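Local coordinates for protein urocanate hydratase (PDB 7NED) that probably catalyses the NAD+-dependent hydration of thiourocanate, a step in bacterial ergothioneine breakdown, and binds NAD+ and urocanate, at residues F351-D362 against L424-D433; R3-R13 against R24-G33. All blocks are in the same frame, centred on the assembly; numbering follows the deposited sequence.

Contact 1 (F351-D362 against L424-D433); sequences FRWVALSGELSD and LQGPIAFSRD. With URO ((2E)-3-(1H-imidazol-4-yl)acrylic acid), chain B.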
loop_
_atom_site.group_PDB
_atom_site.type_symbol
_atom_site.label_atom_id
_atom_site.label_comp_id
_atom_site.label_asym_id
_atom_site.label_seq_id
_atom_site.Cartn_x
_atom_site.Cartn_y
_atom_site.Cartn_z
ATOM N N PHE A 351 -1.242 14.885 16.997
ATOM C CA PHE A 351 -2.697 14.863 17.014
ATOM C C PHE A 351 -3.230 16.293 16.925
ATOM O O PHE A 351 -2.603 17.227 17.416
ATOM C CB PHE A 351 -3.125 14.089 18.271
ATOM C CG PHE A 351 -4.591 13.856 18.394
ATOM C CD1 PHE A 351 -5.176 12.946 17.482
ATOM C CD2 PHE A 351 -5.235 14.049 19.595
ATOM C CE1 PHE A 351 -6.499 12.570 17.572
ATOM C CE2 PHE A 351 -6.558 13.622 19.743
ATOM C CZ PHE A 351 -7.198 12.863 18.726
ATOM N N ARG A 352 -4.335 16.482 16.220
ATOM C CA ARG A 352 -4.827 17.836 15.969
ATOM C C ARG A 352 -6.343 17.791 15.881
ATOM O O ARG A 352 -6.938 16.738 15.657
ATOM C CB ARG A 352 -4.215 18.402 14.679
ATOM C CG ARG A 352 -4.543 17.483 13.461
ATOM C CD ARG A 352 -3.759 17.829 12.199
ATOM N NE ARG A 352 -2.296 17.773 12.362
ATOM C CZ ARG A 352 -1.439 18.022 11.373
ATOM N NH1 ARG A 352 -1.891 18.299 10.148
ATOM N NH2 ARG A 352 -0.130 18.027 11.604
ATOM N N TRP A 353 -6.978 18.947 16.034
ATOM C CA TRP A 353 -8.425 18.991 15.936
ATOM C C TRP A 353 -8.842 20.339 15.381
ATOM O O TRP A 353 -8.101 21.310 15.457
ATOM C CB TRP A 353 -9.088 18.714 17.292
ATOM C CG TRP A 353 -8.480 19.446 18.440
ATOM C CD1 TRP A 353 -8.952 20.593 19.014
ATOM C CD2 TRP A 353 -7.328 19.058 19.202
ATOM N NE1 TRP A 353 -8.171 20.932 20.080
ATOM C CE2 TRP A 353 -7.153 20.027 20.204
ATOM C CE3 TRP A 353 -6.416 17.988 19.120
ATOM C CZ2 TRP A 353 -6.108 19.983 21.120
ATOM C CZ3 TRP A 353 -5.365 17.936 20.042
ATOM C CH2 TRP A 353 -5.224 18.924 21.031
ATOM N N VAL A 354 -10.014 20.372 14.763
ATOM C CA VAL A 354 -10.489 21.555 14.056
ATOM C C VAL A 354 -11.897 21.883 14.517
ATOM O O VAL A 354 -12.760 21.000 14.543
ATOM C CB VAL A 354 -10.461 21.334 12.538
ATOM C CG1 VAL A 354 -11.080 22.537 11.777
ATOM C CG2 VAL A 354 -9.009 21.102 12.088
ATOM N N ALA A 355 -12.140 23.159 14.836
ATOM C CA ALA A 355 -13.478 23.600 15.236
ATOM C C ALA A 355 -14.282 23.869 13.966
ATOM O O ALA A 355 -14.175 24.935 13.367
ATOM C CB ALA A 355 -13.386 24.851 16.104
ATOM N N LEU A 356 -15.076 22.889 13.534
ATOM C CA LEU A 356 -15.823 23.029 12.287
ATOM C C LEU A 356 -16.851 24.156 12.340
ATOM O O LEU A 356 -17.268 24.664 11.283
ATOM C CB LEU A 356 -16.511 21.709 11.972
ATOM C CG LEU A 356 -15.497 20.576 11.782
ATOM C CD1 LEU A 356 -16.141 19.201 12.038
ATOM C CD2 LEU A 356 -14.882 20.621 10.393
ATOM N N SER A 357 -17.281 24.554 13.540
ATOM C CA SER A 357 -18.193 25.698 13.618
ATOM C C SER A 357 -17.543 26.977 13.109
ATOM O O SER A 357 -18.249 27.908 12.696
ATOM C CB SER A 357 -18.677 25.890 15.051
ATOM O OG SER A 357 -17.623 26.329 15.911
ATOM N N GLY A 358 -16.217 27.030 13.105
ATOM C CA GLY A 358 -15.489 28.247 12.830
ATOM C C GLY A 358 -15.257 29.121 14.038
ATOM O O GLY A 358 -14.642 30.184 13.887
ATOM N N GLU A 359 -15.710 28.709 15.225
ATOM C CA GLU A 359 -15.625 29.530 16.437
ATOM C C GLU A 359 -14.344 29.216 17.204
ATOM O O GLU A 359 -14.147 28.089 17.672
ATOM C CB GLU A 359 -16.839 29.313 17.351
ATOM C CG GLU A 359 -18.149 29.832 16.777
ATOM C CD GLU A 359 -18.065 31.341 16.536
ATOM O OE1 GLU A 359 -17.804 32.068 17.513
ATOM O OE2 GLU A 359 -18.194 31.784 15.377
ATOM N N LEU A 360 -13.503 30.236 17.374
ATOM C CA LEU A 360 -12.291 30.085 18.173
ATOM C C LEU A 360 -12.609 29.708 19.615
ATOM O O LEU A 360 -11.800 29.049 20.288
ATOM C CB LEU A 360 -11.491 31.388 18.102
ATOM C CG LEU A 360 -10.244 31.497 18.977
ATOM C CD1 LEU A 360 -9.217 30.421 18.505
ATOM C CD2 LEU A 360 -9.705 32.889 18.804
ATOM N N SER A 361 -13.777 30.126 20.117
ATOM C CA SER A 361 -14.144 29.784 21.489
ATOM C C SER A 361 -14.190 28.281 21.680
ATOM O O SER A 361 -13.939 27.778 22.791
ATOM C CB SER A 361 -15.493 30.402 21.858
ATOM O OG SER A 361 -16.526 30.018 20.971
ATOM N N ASP A 362 -14.506 27.547 20.613
ATOM C CA ASP A 362 -14.498 26.083 20.701
ATOM C C ASP A 362 -13.092 25.563 20.983
ATOM O O ASP A 362 -12.883 24.756 21.899
ATOM C CB ASP A 362 -15.041 25.469 19.412
ATOM C CG ASP A 362 -16.559 25.502 19.330
ATOM O OD1 ASP A 362 -17.212 25.928 20.314
ATOM O OD2 ASP A 362 -17.102 25.093 18.265
ATOM N N LEU A 424 -19.545 22.948 23.290
ATOM C CA LEU A 424 -18.926 23.438 22.070
ATOM C C LEU A 424 -20.051 23.776 21.104
ATOM O O LEU A 424 -21.098 23.139 21.128
ATOM C CB LEU A 424 -17.981 22.376 21.454
ATOM C CG LEU A 424 -16.844 21.971 22.395
ATOM C CD1 LEU A 424 -16.123 20.675 21.970
ATOM C CD2 LEU A 424 -15.866 23.096 22.497
ATOM N N GLN A 425 -19.821 24.756 20.237
ATOM C CA GLN A 425 -20.887 25.242 19.371
ATOM C C GLN A 425 -21.215 24.251 18.276
ATOM O O GLN A 425 -22.348 24.221 17.783
ATOM C CB GLN A 425 -20.479 26.558 18.712
ATOM C CG GLN A 425 -20.173 27.659 19.677
ATOM C CD GLN A 425 -21.278 28.678 19.822
ATOM O OE1 GLN A 425 -22.408 28.480 19.361
ATOM N NE2 GLN A 425 -20.953 29.780 20.486
ATOM N N GLY A 426 -20.228 23.488 17.835
ATOM C CA GLY A 426 -20.395 22.613 16.704
ATOM C C GLY A 426 -19.417 21.468 16.789
ATOM O O GLY A 426 -18.546 21.422 17.668
ATOM N N PRO A 427 -19.517 20.534 15.851
ATOM C CA PRO A 427 -18.657 19.349 15.896
ATOM C C PRO A 427 -17.183 19.673 15.725
ATOM O O PRO A 427 -16.788 20.728 15.230
ATOM C CB PRO A 427 -19.169 18.489 14.726
ATOM C CG PRO A 427 -20.596 18.942 14.557
ATOM C CD PRO A 427 -20.536 20.439 14.800
ATOM N N ILE A 428 -16.361 18.703 16.105
ATOM C CA ILE A 428 -14.910 18.849 16.091
ATOM C C ILE A 428 -14.336 17.723 15.242
ATOM O O ILE A 428 -14.718 16.556 15.398
ATOM C CB ILE A 428 -14.316 18.811 17.512
ATOM C CG1 ILE A 428 -14.937 19.905 18.398
ATOM C CG2 ILE A 428 -12.785 18.850 17.461
ATOM C CD1 ILE A 428 -14.551 21.348 17.980
ATOM N N ALA A 429 -13.427 18.060 14.350
ATOM C CA ALA A 429 -12.751 17.033 13.565
ATOM C C ALA A 429 -11.405 16.759 14.205
ATOM O O ALA A 429 -10.716 17.695 14.620
ATOM C CB ALA A 429 -12.566 17.480 12.118
ATOM N N PHE A 430 -11.045 15.476 14.308
ATOM C CA PHE A 430 -9.758 15.042 14.834
ATOM C C PHE A 430 -8.930 14.417 13.720
ATOM O O PHE A 430 -9.442 13.649 12.901
ATOM C CB PHE A 430 -9.931 14.021 15.953
ATOM C CG PHE A 430 -10.382 14.621 17.254
ATOM C CD1 PHE A 430 -11.738 14.687 17.580
ATOM C CD2 PHE A 430 -9.433 15.155 18.147
ATOM C CE1 PHE A 430 -12.137 15.268 18.808
ATOM C CE2 PHE A 430 -9.818 15.703 19.334
ATOM C CZ PHE A 430 -11.179 15.782 19.659
ATOM N N SER A 431 -7.646 14.730 13.691
ATOM C CA SER A 431 -6.810 14.023 12.724
ATOM C C SER A 431 -5.376 14.085 13.235
ATOM O O SER A 431 -5.140 14.204 14.445
ATOM C CB SER A 431 -6.995 14.607 11.313
ATOM O OG SER A 431 -6.244 13.867 10.333
ATOM N N ARG A 432 -4.422 13.958 12.325
ATOM C CA ARG A 432 -3.038 14.023 12.729
ATOM C C ARG A 432 -2.213 14.116 11.460
ATOM O O ARG A 432 -2.697 13.855 10.356
ATOM C CB ARG A 432 -2.630 12.802 13.561
ATOM C CG ARG A 432 -3.000 11.441 12.835
ATOM C CD ARG A 432 -2.161 10.222 13.320
ATOM N NE ARG A 432 -2.672 8.975 12.726
ATOM C CZ ARG A 432 -2.422 8.575 11.474
ATOM N NH1 ARG A 432 -1.668 9.327 10.685
ATOM N NH2 ARG A 432 -2.929 7.414 11.010
ATOM N N ASP A 433 -0.966 14.510 11.630
ATOM C CA ASP A 433 -0.030 14.332 10.533
ATOM C C ASP A 433 0.173 12.840 10.297
ATOM O O ASP A 433 -0.163 12.011 11.149
ATOM C CB ASP A 433 1.310 15.009 10.853
ATOM C CG ASP A 433 2.190 15.174 9.607
ATOM O OD1 ASP A 433 1.724 14.898 8.469
ATOM O OD2 ASP A 433 3.345 15.596 9.766
HETATM O OAA URO B . 1.181 18.863 9.494
HETATM C CAI URO B . 0.825 18.694 8.253
HETATM O OAB URO B . -0.241 18.950 7.853
HETATM C CAC URO B . 1.786 18.118 7.298
HETATM C CAD URO B . 2.985 17.788 7.701
HETATM C CAJ URO B . 3.771 17.256 6.652
HETATM C CAF URO B . 5.123 17.084 6.620
HETATM N NAH URO B . 5.538 16.715 5.368
HETATM C CAE URO B . 4.437 16.658 4.653
HETATM N NAG URO B . 3.344 16.978 5.380
HETATM O O HOH W 1 -16.649 23.454 16.071
HETATM O O HOH W 2 -18.785 31.327 19.978
#
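The urocanate pocket is lined by Arg352 of strand 351-355 and by Asp433, just beyond the paired part (428-432) of strand 428-441. Arg352 meets the urocanate carboxylate end-on with two nitrogens: NH1 bonds OAB at 2.9 Å and NH2 bonds OAA at 2.6 Å. A bend in the chain at chi3 (58°) turns the guanidinium toward the ligand, and the backbone N of Asp433 lies over one of its faces. Gln128 O takes a further bond from Arg352 NH1, which probably restrains the group's rotation. A leucine in place of Arg352 would probably leave the urocanate carboxylate without its charged mate and Gln128 O without this donor. Asp433 OD2 comes within 3.0 Å of urocanate CAD, a carbon of the acrylate double bond.

The strands are paired by Arg352 with Ser431 and Val354 with Ala429, both hydrogen-bonded pairs. On the face of Phe351, Trp353 and Phe430 an aromatic cluster forms. The Phe351 and Phe430 rings are near parallel (16°) but slid apart, with Phe351 CZ 3.3 Å from Phe430 CD2. Trp353 CB makes an off-centre CH-pi contact with Phe430. Farther along, Asp362 OD1 accepts from Gln425 N at 2.9 Å, and Asp362 OD2 accepts from the hydroxyl of Ser357, itself the head of an ST turn. The whole is an antiparallel strand pair within a mixed sheet, with two pocket residues near the start of strand 351-355.

Contact 2 (R3-R13 against R24-G33); sequences RITAARGLELR and RMLENVLENG. With EDO (1,2-ethanediol), chain D.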
loop_
_atom_site.group_PDB
_atom_site.type_symbol
_atom_site.label_atom_id
_atom_site.label_comp_id
_atom_site.label_asym_id
_atom_site.label_seq_id
_atom_site.Cartn_x
_atom_site.Cartn_y
_atom_site.Cartn_z
ATOM N N ARG A 3 -11.469 33.682 -3.317
ATOM C CA ARG A 3 -10.737 32.568 -2.726
ATOM C C ARG A 3 -11.690 31.629 -2.000
ATOM O O ARG A 3 -12.643 32.069 -1.350
ATOM C CB ARG A 3 -9.682 33.114 -1.765
ATOM C CG ARG A 3 -8.501 32.210 -1.563
ATOM C CD ARG A 3 -7.216 33.007 -1.335
ATOM N NE ARG A 3 -6.112 32.072 -1.163
ATOM C CZ ARG A 3 -5.980 31.320 -0.080
ATOM N NH1 ARG A 3 -4.976 30.454 0.025
ATOM N NH2 ARG A 3 -6.876 31.417 0.886
ATOM N N ILE A 4 -11.440 30.318 -2.118
ATOM C CA ILE A 4 -12.281 29.354 -1.427
ATOM C C ILE A 4 -12.017 29.454 0.060
ATOM O O ILE A 4 -10.858 29.539 0.503
ATOM C CB ILE A 4 -12.003 27.927 -1.927
ATOM C CG1 ILE A 4 -12.569 27.742 -3.339
ATOM C CG2 ILE A 4 -12.590 26.915 -0.961
ATOM C CD1 ILE A 4 -11.853 26.644 -4.136
ATOM N N THR A 5 -13.085 29.430 0.841
ATOM C CA THR A 5 -12.977 29.376 2.294
ATOM C C THR A 5 -13.934 28.321 2.815
ATOM O O THR A 5 -14.947 28.003 2.173
ATOM C CB THR A 5 -13.317 30.733 2.951
ATOM O OG1 THR A 5 -14.637 31.122 2.541
ATOM C CG2 THR A 5 -12.297 31.796 2.554
ATOM N N ALA A 6 -13.603 27.765 3.974
ATOM C CA ALA A 6 -14.509 26.827 4.608
ATOM C C ALA A 6 -15.775 27.533 5.066
ATOM O O ALA A 6 -15.734 28.646 5.620
ATOM C CB ALA A 6 -13.830 26.155 5.811
ATOM N N ALA A 7 -16.904 26.854 4.876
ATOM C CA ALA A 7 -18.146 27.306 5.475
ATOM C C ALA A 7 -17.982 27.434 6.985
ATOM O O ALA A 7 -17.405 26.568 7.639
ATOM C CB ALA A 7 -19.284 26.330 5.141
ATOM N N ARG A 8 -18.484 28.533 7.533
ATOM C CA ARG A 8 -18.573 28.761 8.968
ATOM C C ARG A 8 -20.020 28.624 9.402
ATOM O O ARG A 8 -20.937 28.831 8.598
ATOM C CB ARG A 8 -18.120 30.177 9.338
ATOM C CG ARG A 8 -16.707 30.283 9.798
ATOM C CD ARG A 8 -15.805 29.905 8.701
ATOM N NE ARG A 8 -14.446 30.330 9.005
ATOM C CZ ARG A 8 -13.416 30.172 8.185
ATOM N NH1 ARG A 8 -13.598 29.605 7.006
ATOM N NH2 ARG A 8 -12.218 30.645 8.523
ATOM N N GLY A 9 -20.211 28.340 10.689
ATOM C CA GLY A 9 -21.538 28.282 11.268
ATOM C C GLY A 9 -22.116 26.879 11.260
ATOM O O GLY A 9 -21.422 25.871 11.082
ATOM N N LEU A 10 -23.434 26.826 11.436
ATOM C CA LEU A 10 -24.091 25.569 11.741
ATOM C C LEU A 10 -25.073 25.134 10.674
ATOM O O LEU A 10 -25.862 24.211 10.919
ATOM C CB LEU A 10 -24.788 25.659 13.096
ATOM C CG LEU A 10 -23.830 26.009 14.233
ATOM C CD1 LEU A 10 -24.607 26.168 15.517
ATOM C CD2 LEU A 10 -22.711 24.956 14.403
ATOM N N GLU A 11 -25.048 25.754 9.505
ATOM C CA GLU A 11 -25.965 25.396 8.447
ATOM C C GLU A 11 -25.352 24.240 7.673
ATOM O O GLU A 11 -24.280 24.384 7.086
ATOM C CB GLU A 11 -26.257 26.576 7.526
ATOM C CG GLU A 11 -27.292 26.216 6.484
ATOM C CD GLU A 11 -27.650 27.364 5.561
ATOM O OE1 GLU A 11 -27.004 28.426 5.617
ATOM O OE2 GLU A 11 -28.623 27.213 4.804
ATOM N N LEU A 12 -26.026 23.105 7.684
ATOM C CA LEU A 12 -25.557 21.950 6.914
ATOM C C LEU A 12 -25.744 22.148 5.413
ATOM O O LEU A 12 -26.823 22.541 4.958
ATOM C CB LEU A 12 -26.311 20.708 7.371
ATOM C CG LEU A 12 -25.919 20.068 8.699
ATOM C CD1 LEU A 12 -26.810 18.832 8.923
ATOM C CD2 LEU A 12 -24.458 19.659 8.627
ATOM N N ARG A 13 -24.704 21.855 4.626
ATOM C CA ARG A 13 -24.888 21.718 3.194
ATOM C C ARG A 13 -25.002 20.259 2.770
ATOM O O ARG A 13 -25.460 19.980 1.660
ATOM C CB ARG A 13 -23.727 22.379 2.444
ATOM C CG ARG A 13 -23.631 23.868 2.829
ATOM C CD ARG A 13 -22.313 24.415 2.388
ATOM N NE ARG A 13 -21.265 23.780 3.161
ATOM C CZ ARG A 13 -19.983 23.914 2.877
ATOM N NH1 ARG A 13 -19.632 24.651 1.837
ATOM N NH2 ARG A 13 -19.068 23.325 3.631
ATOM N N ARG A 24 -15.916 20.579 4.840
ATOM C CA ARG A 24 -15.264 21.774 5.379
ATOM C C ARG A 24 -13.767 21.592 5.527
ATOM O O ARG A 24 -13.015 22.565 5.423
ATOM C CB ARG A 24 -15.888 22.145 6.715
ATOM C CG ARG A 24 -17.305 22.630 6.522
ATOM C CD ARG A 24 -17.890 23.173 7.822
ATOM N NE ARG A 24 -19.295 23.530 7.607
ATOM C CZ ARG A 24 -19.999 24.310 8.430
ATOM N NH1 ARG A 24 -19.440 24.820 9.544
ATOM N NH2 ARG A 24 -21.261 24.579 8.140
ATOM N N MET A 25 -13.303 20.371 5.825
ATOM C CA MET A 25 -11.861 20.170 5.893
ATOM C C MET A 25 -11.228 20.330 4.515
ATOM O O MET A 25 -10.114 20.872 4.373
ATOM C CB MET A 25 -11.590 18.782 6.483
ATOM C CG MET A 25 -11.888 18.738 7.945
ATOM S SD MET A 25 -11.468 17.135 8.556
ATOM C CE MET A 25 -9.704 17.289 8.958
ATOM N N LEU A 26 -11.914 19.851 3.484
ATOM C CA LEU A 26 -11.445 20.103 2.121
ATOM C C LEU A 26 -11.349 21.604 1.847
ATOM O O LEU A 26 -10.319 22.107 1.371
ATOM C CB LEU A 26 -12.371 19.408 1.109
ATOM C CG LEU A 26 -12.208 19.784 -0.357
ATOM C CD1 LEU A 26 -10.781 19.540 -0.871
ATOM C CD2 LEU A 26 -13.214 19.046 -1.226
ATOM N N GLU A 27 -12.413 22.340 2.160
ATOM C CA GLU A 27 -12.378 23.777 1.961
ATOM C C GLU A 27 -11.256 24.396 2.771
ATOM O O GLU A 27 -10.565 25.316 2.303
ATOM C CB GLU A 27 -13.718 24.376 2.360
ATOM C CG GLU A 27 -14.831 23.956 1.430
ATOM C CD GLU A 27 -16.188 24.345 1.946
ATOM O OE1 GLU A 27 -16.412 24.376 3.165
ATOM O OE2 GLU A 27 -17.054 24.648 1.106
ATOM N N ASN A 28 -11.069 23.899 3.997
ATOM C CA ASN A 28 -10.107 24.484 4.925
ATOM C C ASN A 28 -8.662 24.300 4.454
ATOM O O ASN A 28 -7.831 25.194 4.651
ATOM C CB ASN A 28 -10.297 23.875 6.317
ATOM C CG ASN A 28 -9.479 24.589 7.379
ATOM O OD1 ASN A 28 -9.521 25.828 7.473
ATOM N ND2 ASN A 28 -8.733 23.816 8.197
ATOM N N VAL A 29 -8.314 23.144 3.858
ATOM C CA VAL A 29 -6.932 23.021 3.390
ATOM C C VAL A 29 -6.713 23.930 2.185
ATOM O O VAL A 29 -5.584 24.371 1.937
ATOM C CB VAL A 29 -6.518 21.566 3.061
ATOM C CG1 VAL A 29 -6.732 20.643 4.263
ATOM C CG2 VAL A 29 -7.250 21.034 1.832
ATOM N N LEU A 30 -7.761 24.197 1.394
ATOM C CA LEU A 30 -7.599 25.144 0.293
ATOM C C LEU A 30 -7.522 26.575 0.831
ATOM O O LEU A 30 -6.698 27.383 0.378
ATOM C CB LEU A 30 -8.740 24.979 -0.725
ATOM C CG LEU A 30 -8.682 23.682 -1.559
ATOM C CD1 LEU A 30 -9.966 23.447 -2.370
ATOM C CD2 LEU A 30 -7.488 23.670 -2.481
ATOM N N GLU A 31 -8.318 26.876 1.856
ATOM C CA GLU A 31 -8.251 28.193 2.475
ATOM C C GLU A 31 -6.857 28.473 3.028
ATOM O O GLU A 31 -6.339 29.593 2.896
ATOM C CB GLU A 31 -9.307 28.307 3.578
ATOM C CG GLU A 31 -9.270 29.665 4.342
ATOM C CD GLU A 31 -10.438 29.834 5.307
ATOM O OE1 GLU A 31 -11.361 28.969 5.315
ATOM O OE2 GLU A 31 -10.435 30.829 6.072
ATOM N N ASN A 32 -6.240 27.481 3.678
ATOM C CA ASN A 32 -4.895 27.644 4.198
ATOM C C ASN A 32 -3.821 27.279 3.191
ATOM O O ASN A 32 -2.653 27.182 3.568
ATOM C CB ASN A 32 -4.711 26.821 5.473
ATOM C CG ASN A 32 -5.504 27.400 6.634
ATOM O OD1 ASN A 32 -5.668 28.607 6.714
ATOM N ND2 ASN A 32 -6.042 26.540 7.491
ATOM N N GLY A 33 -4.180 27.085 1.936
ATOM C CA GLY A 33 -3.232 26.567 0.983
ATOM C C GLY A 33 -2.279 27.639 0.513
ATOM O O GLY A 33 -2.627 28.818 0.435
HETATM C C1 EDO D . -3.775 31.767 -3.917
HETATM O O1 EDO D . -3.874 30.878 -4.994
HETATM C C2 EDO D . -4.213 31.091 -2.654
HETATM O O2 EDO D . -3.200 30.307 -2.055
#
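This is a salt-bridged contact between the N-terminal arm and the first helix of the chain. The irregular segment 3-13 leads into helix 17-31, whose C-terminal half runs back alongside it in the opposite direction, within the N-terminal urocanase region. Two glutamates of the helix, Glu27 and Glu31, each hold an arginine and a backbone N-H of the arm.

Arg8 grips Glu31 end-on with NH1 and NH2, one to each oxygen. Arg8 NH1 reaches the syn lone pair of Glu31 OE1 at 2.9 Å. Ala6 N bonds Glu31 OE1 on its anti side, also at 2.9 Å. Arg8 NH1 also bonds Ala6 O, so the arginine ties the arm to itself as well as to the helix. Glu31 CG stands opposite its own N across the CA-CB bond (chi1 177°), and the extended chain beyond it carries the carboxylate out to the arm.

Arg13 grips Glu27 in the same end-on way, with Arg13 NH1 to Glu27 OE2 at 2.7 Å. Ala7 N and Arg13 NH2 reach Glu27 OE1 from opposite faces of the carboxylate. The methyl of Ala7 sits over the centre of the Arg13 guanidinium. Glu20 takes the NE of both Arg13 and Arg24, which is likely to ease the closeness of these two positive groups.

Nearer the helix end, Ile4 CD1 packs on Leu30 CD1 at 4.1 Å, and Trp52 of helix 52-64 touches Ile4. Arg3 NH2 bonds Glu31 O at 2.8 Å. At the other end of the contact, the extended Arg24 places NH1 2.7 Å from Gly9 O, which lies in the guanidinium plane.

In the fold
Contact 1 is mostly buried and built on sheet pairing, aromatic packing and a ligand-binding arginine. Contact 2 is only partly buried and is held mainly by salt bridges and backbone bonds between an irregular arm and a helix. They lie in different family regions, C-terminal and N-terminal, yet they touch. The centres of contact 1 and contact 2 are about 12 Å apart. Arg24 NH1 probably hydrogen-bonds Leu356 O, and Gly9 N probably bonds Ser357 O, so the turn after strand 351-355 meets the arm directly. Helix 17-31 serves both: one side faces the arm, while Met25 packs on Ala429. Arginine binds urocanate in contact 1 but glutamates and backbone carbonyls in contact 2.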